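Local coordinates for protein neuraminidase (Influenza A virus, PDB 4GDI) that forms a tetrameric neuraminidase-like glycoprotein of the virus surface with a diverged putative active site, and may remove terminal sialic acids, at residues R336-L341 and T358-N363; V46-T51 and G322-K327. One frame throughout, in Å; residues are numbered along the deposited sequence.

Interaction 1 (R336-L341 and T358-N363). With NO3 (nitrate ion), chain V.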
# COMPACT_ATOMS: atom_id res chain seq x y z
N ARG A 336 6.22 14.86 -25.08
CA ARG A 336 5.75 15.93 -24.20
C ARG A 336 6.89 16.46 -23.32
O ARG A 336 7.86 15.76 -23.04
CB ARG A 336 4.58 15.46 -23.33
CG ARG A 336 3.27 15.25 -24.08
CD ARG A 336 2.08 15.22 -23.13
NE ARG A 336 2.17 14.11 -22.17
CZ ARG A 336 1.74 14.16 -20.92
NH1 ARG A 336 1.18 15.27 -20.44
NH2 ARG A 336 1.86 13.10 -20.13
N ILE A 337 6.72 17.69 -22.86
CA ILE A 337 7.69 18.31 -21.95
C ILE A 337 6.92 18.91 -20.78
O ILE A 337 5.84 19.49 -20.95
CB ILE A 337 8.56 19.39 -22.67
CG1 ILE A 337 9.63 19.95 -21.73
CG2 ILE A 337 7.71 20.52 -23.21
CD1 ILE A 337 10.62 18.92 -21.24
N CYS A 338 7.47 18.74 -19.58
CA CYS A 338 6.81 19.25 -18.38
C CYS A 338 7.84 19.94 -17.52
O CYS A 338 9.05 19.81 -17.75
CB CYS A 338 6.17 18.10 -17.58
SG CYS A 338 4.98 17.04 -18.46
N PHE A 339 7.39 20.69 -16.52
CA PHE A 339 8.34 21.19 -15.54
C PHE A 339 7.76 21.04 -14.15
O PHE A 339 6.55 20.93 -13.98
CB PHE A 339 8.75 22.64 -15.85
CG PHE A 339 7.62 23.65 -15.75
CD1 PHE A 339 7.33 24.27 -14.54
CD2 PHE A 339 6.89 24.00 -16.87
CE1 PHE A 339 6.30 25.20 -14.46
CE2 PHE A 339 5.86 24.94 -16.79
CZ PHE A 339 5.57 25.54 -15.58
N TRP A 340 8.65 20.99 -13.17
CA TRP A 340 8.23 21.01 -11.78
C TRP A 340 8.59 22.38 -11.21
O TRP A 340 9.51 23.05 -11.71
CB TRP A 340 8.88 19.86 -10.98
CG TRP A 340 10.40 19.73 -11.15
CD1 TRP A 340 11.06 18.86 -11.97
CD2 TRP A 340 11.41 20.50 -10.48
NE1 TRP A 340 12.42 19.04 -11.86
CE2 TRP A 340 12.66 20.04 -10.95
CE3 TRP A 340 11.38 21.53 -9.53
CZ2 TRP A 340 13.86 20.58 -10.50
CZ3 TRP A 340 12.57 22.06 -9.10
CH2 TRP A 340 13.79 21.59 -9.58
N LEU A 341 7.88 22.79 -10.17
CA LEU A 341 8.06 24.11 -9.58
C LEU A 341 7.74 24.09 -8.08
O LEU A 341 6.68 23.62 -7.69
CB LEU A 341 7.15 25.10 -10.30
CG LEU A 341 6.92 26.47 -9.64
CD1 LEU A 341 8.17 27.29 -9.72
CD2 LEU A 341 5.77 27.16 -10.35
N THR A 358 3.47 20.56 -10.65
CA THR A 358 3.98 20.19 -11.97
C THR A 358 3.04 20.72 -13.05
O THR A 358 1.83 20.79 -12.83
CB THR A 358 4.09 18.66 -12.15
OG1 THR A 358 2.81 18.05 -11.95
CG2 THR A 358 5.07 18.05 -11.18
N PHE A 359 3.62 21.10 -14.19
CA PHE A 359 2.90 21.68 -15.32
C PHE A 359 3.43 21.01 -16.58
O PHE A 359 4.62 20.80 -16.71
CB PHE A 359 3.19 23.18 -15.44
CG PHE A 359 2.49 24.03 -14.42
CD1 PHE A 359 3.00 24.16 -13.15
CD2 PHE A 359 1.33 24.71 -14.75
CE1 PHE A 359 2.36 24.95 -12.21
CE2 PHE A 359 0.70 25.51 -13.82
CZ PHE A 359 1.21 25.63 -12.56
N CYS A 360 2.55 20.70 -17.51
CA CYS A 360 2.97 20.11 -18.78
C CYS A 360 2.54 20.97 -19.96
O CYS A 360 1.52 21.67 -19.90
CB CYS A 360 2.41 18.70 -18.93
SG CYS A 360 3.12 17.54 -17.76
N GLY A 361 3.33 20.94 -21.03
CA GLY A 361 3.02 21.70 -22.22
C GLY A 361 1.83 21.08 -22.93
O GLY A 361 1.65 19.88 -22.89
N ILE A 362 1.00 21.91 -23.56
CA ILE A 362 -0.12 21.42 -24.37
C ILE A 362 -0.03 22.10 -25.71
O ILE A 362 0.52 23.19 -25.81
CB ILE A 362 -1.50 21.70 -23.74
CG1 ILE A 362 -1.67 23.20 -23.46
CG2 ILE A 362 -1.69 20.89 -22.46
CD1 ILE A 362 -3.09 23.62 -23.12
N ASN A 363 -0.58 21.48 -26.74
CA ASN A 363 -0.47 22.00 -28.09
C ASN A 363 -1.62 22.93 -28.47
O ASN A 363 -1.88 23.14 -29.65
CB ASN A 363 -0.40 20.84 -29.09
CG ASN A 363 -1.57 19.88 -28.96
OD1 ASN A 363 -2.68 20.28 -28.58
ND2 ASN A 363 -1.33 18.60 -29.25
N NO3 V . 0.13 14.13 -17.16
O1 NO3 V . 1.39 14.57 -17.56
O2 NO3 V . -0.33 14.33 -15.85
O3 NO3 V . -0.70 13.48 -18.06
O HOH W 1 0.45 17.73 -21.63
O HOH W 2 4.13 18.88 -23.92
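The Phe-339 ring carries the CB of Phe-359 over one face. Phe-359 CB sits 3.3 Å above the Phe-339 ring plane, offset toward the rim, and its closest ring atom is Phe-339 CZ at 3.4 Å. It is a CH-pi contact. The two rings are nearly parallel, with planes at 9°, but they are slid so far apart that they barely overlap. Phe-339 CG stands between its own backbone N and carbonyl carbon (chi1 65°), which directs the ring toward the neighbouring strand, where it meets Phe-359 CB. Trp-21 meets the Phe-339 ring edge-to-face, and Phe-270 also touches it.

The Arg-336 guanidinium is met at its edge by a nitrate ion, probably from the crystallisation liquor. Arg-336 NH1 and NH2 both donate to nitrate O1, each at 3.0 Å. The nitrate is also hydrogen-bonded to Val-133 N of the second subunit. Arg-336 NE forms a salt bridge with Asp-329.

The two segments belong to a beta hairpin, strands 338-346 and 352-362, in one four-stranded antiparallel sheet of the neuraminidase beta-propeller. Phe-339 and Phe-359 are a hydrogen-bonded pair. Phe-339 N donates to Phe-359 O at 2.8 Å, and Phe-359 N donates back to Phe-339 O. Gly-361 N bonds almost straight to Ile-337 O.

Cys-338 and Cys-360 form the next non-hydrogen-bonded pair, on the sheet face opposite the two phenylalanines. Cys-338 SG and Cys-360 SG are joined in a disulfide at 2.0 Å (chi3 97°), which ties the strands covalently. Beyond it, one water bridges Arg-336 NH1 to Gly-361 O, and a second links Ile-337 N to the same oxygen.

Interaction 2 (V46-T51 and G322-K327); sequences VSCDLT and GFFQPK. With GOL (glycerol), chain S.
Val-46 CG1 lies over the centre of one face of the Phe-324 ring, 3.7 Å from the centroid of that ring. This methyl is anti to the backbone N of Val-46 (chi1 174°). Phe-324 CG takes the position between its own N and carbonyl carbon (chi1 73°), and from there the ring turns one face to Val-46 CG1. Cys-48 SG reaches the same ring obliquely, 3.7 Å from Phe-324 CD2, in a sulfur-aromatic contact. That sulfur is also bonded to Cys-53 in a disulfide.

The segments run off the ends of strands 44-48 and 317-324, which belong to two different sheets of the beta-propeller. Waters bridge the two segments. One water donates to both Val-46 O and Phe-323 O; another joins Cys-48 N to Gln-325 O.

Lys-327 is extended beyond CG, and Lys-327 CD passes 3.9 Å from Cys-48 O. Lys-327 NZ donates to a water at 2.9 Å that also bonds Cys-48 O and Ser-47 OG. NZ is further held by Phe-106 O. The Leu-50 side chain crosses that of Lys-327 at about a right angle, with Leu-50 CD2 3.7 Å from Lys-327 O. A glycerol, probably from the crystallisation liquor, accepts from Lys-327 N and donates to Asp-49 O through its O1.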
# COMPACT_ATOMS: atom_id res chain seq x y z
N VAL A 46 11.22 15.81 -10.15
CA VAL A 46 10.34 14.76 -10.60
C VAL A 46 11.03 13.90 -11.65
O VAL A 46 11.79 14.41 -12.47
CB VAL A 46 9.04 15.34 -11.21
CG1 VAL A 46 8.19 14.21 -11.81
CG2 VAL A 46 8.24 16.12 -10.16
N SER A 47 10.75 12.60 -11.65
CA SER A 47 11.23 11.71 -12.71
C SER A 47 10.30 10.51 -12.80
O SER A 47 9.76 10.06 -11.78
CB SER A 47 12.68 11.28 -12.43
OG SER A 47 13.32 10.76 -13.59
N CYS A 48 10.13 9.98 -14.00
CA CYS A 48 9.11 8.97 -14.26
C CYS A 48 9.68 7.65 -14.79
O CYS A 48 10.72 7.64 -15.46
CB CYS A 48 8.11 9.51 -15.30
SG CYS A 48 7.64 11.26 -15.09
N ASP A 49 9.01 6.55 -14.48
CA ASP A 49 9.27 5.30 -15.19
C ASP A 49 8.34 5.28 -16.39
O ASP A 49 7.87 6.34 -16.81
CB ASP A 49 9.14 4.05 -14.27
CG ASP A 49 7.77 3.90 -13.60
OD1 ASP A 49 6.72 4.34 -14.15
OD2 ASP A 49 7.75 3.30 -12.51
N LEU A 50 8.09 4.11 -16.98
CA LEU A 50 7.22 4.04 -18.16
C LEU A 50 5.74 4.10 -17.82
O LEU A 50 4.88 4.14 -18.70
CB LEU A 50 7.50 2.78 -18.97
CG LEU A 50 8.91 2.61 -19.52
CD1 LEU A 50 9.00 1.35 -20.39
CD2 LEU A 50 9.31 3.84 -20.31
N THR A 51 5.42 4.11 -16.53
CA THR A 51 4.04 4.08 -16.10
C THR A 51 3.59 5.33 -15.36
O THR A 51 2.53 5.88 -15.65
CB THR A 51 3.82 2.87 -15.18
OG1 THR A 51 3.91 1.68 -15.95
CG2 THR A 51 2.45 2.94 -14.51
N GLY A 322 12.36 23.05 -12.78
CA GLY A 322 13.16 22.33 -13.76
C GLY A 322 12.34 21.35 -14.54
O GLY A 322 11.16 21.14 -14.25
N PHE A 323 12.97 20.73 -15.53
CA PHE A 323 12.26 19.87 -16.46
C PHE A 323 12.03 18.47 -15.94
O PHE A 323 12.83 17.94 -15.17
CB PHE A 323 13.08 19.70 -17.75
CG PHE A 323 13.27 20.96 -18.53
CD1 PHE A 323 12.19 21.58 -19.13
CD2 PHE A 323 14.54 21.48 -18.71
CE1 PHE A 323 12.37 22.72 -19.87
CE2 PHE A 323 14.73 22.62 -19.45
CZ PHE A 323 13.64 23.23 -20.04
N PHE A 324 10.95 17.85 -16.41
CA PHE A 324 10.89 16.39 -16.47
C PHE A 324 10.11 15.97 -17.71
O PHE A 324 9.35 16.77 -18.28
CB PHE A 324 10.27 15.77 -15.21
CG PHE A 324 8.77 15.96 -15.08
CD1 PHE A 324 8.25 17.09 -14.48
CD2 PHE A 324 7.89 14.97 -15.50
CE1 PHE A 324 6.87 17.25 -14.32
CE2 PHE A 324 6.52 15.11 -15.37
CZ PHE A 324 6.00 16.25 -14.76
N GLN A 325 10.33 14.75 -18.16
CA GLN A 325 9.66 14.27 -19.36
C GLN A 325 8.86 13.00 -19.08
O GLN A 325 9.41 12.02 -18.57
CB GLN A 325 10.66 13.98 -20.49
CG GLN A 325 11.33 15.22 -21.06
CD GLN A 325 12.36 14.87 -22.12
OE1 GLN A 325 13.41 14.30 -21.81
NE2 GLN A 325 12.05 15.17 -23.36
N PRO A 326 7.56 13.02 -19.40
CA PRO A 326 6.77 11.79 -19.37
C PRO A 326 7.40 10.78 -20.31
O PRO A 326 7.89 11.18 -21.36
CB PRO A 326 5.40 12.22 -19.91
CG PRO A 326 5.37 13.72 -19.79
CD PRO A 326 6.80 14.18 -19.91
N LYS A 327 7.42 9.51 -19.95
CA LYS A 327 8.13 8.54 -20.76
C LYS A 327 7.25 7.44 -21.31
O LYS A 327 7.69 6.65 -22.14
CB LYS A 327 9.29 7.94 -19.96
CG LYS A 327 10.40 8.96 -19.72
CD LYS A 327 11.66 8.33 -19.14
CE LYS A 327 12.73 9.41 -18.97
NZ LYS A 327 13.88 8.91 -18.20
C1 GOL S . 5.08 7.96 -17.27
O1 GOL S . 6.33 8.23 -17.85
C2 GOL S . 3.96 8.65 -18.04
O2 GOL S . 4.35 9.02 -19.35
C3 GOL S . 3.47 9.86 -17.26
O3 GOL S . 2.34 10.43 -17.90
O HOH W 3 13.46 16.44 -13.00
O HOH W 4 13.10 8.84 -15.37
O HOH W 5 10.86 11.24 -16.49

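How the interactions relate
Both contacts are largely buried, but interaction 2 reaches the surface at Leu-50. Interaction 1 lies within one sheet and joins neighbouring strands of a hairpin. Interaction 2 joins that same sheet to a different one. Strand 317-324 of interaction 2 lies next to strand 338-346 of interaction 1: Trp-340 N lies 2.7 Å from Gly-322 O, and Cys-338 N lies 3.0 Å from Phe-324 O, both probable hydrogen bonds. The chemistry follows the place in the fold. Direct backbone bonds and an internal disulfide hold 336-341 to 358-363. Between 46-51 and 322-327, apolar packing and bridging waters take over, and the disulfide of Cys-48 leads to a residue outside the contact.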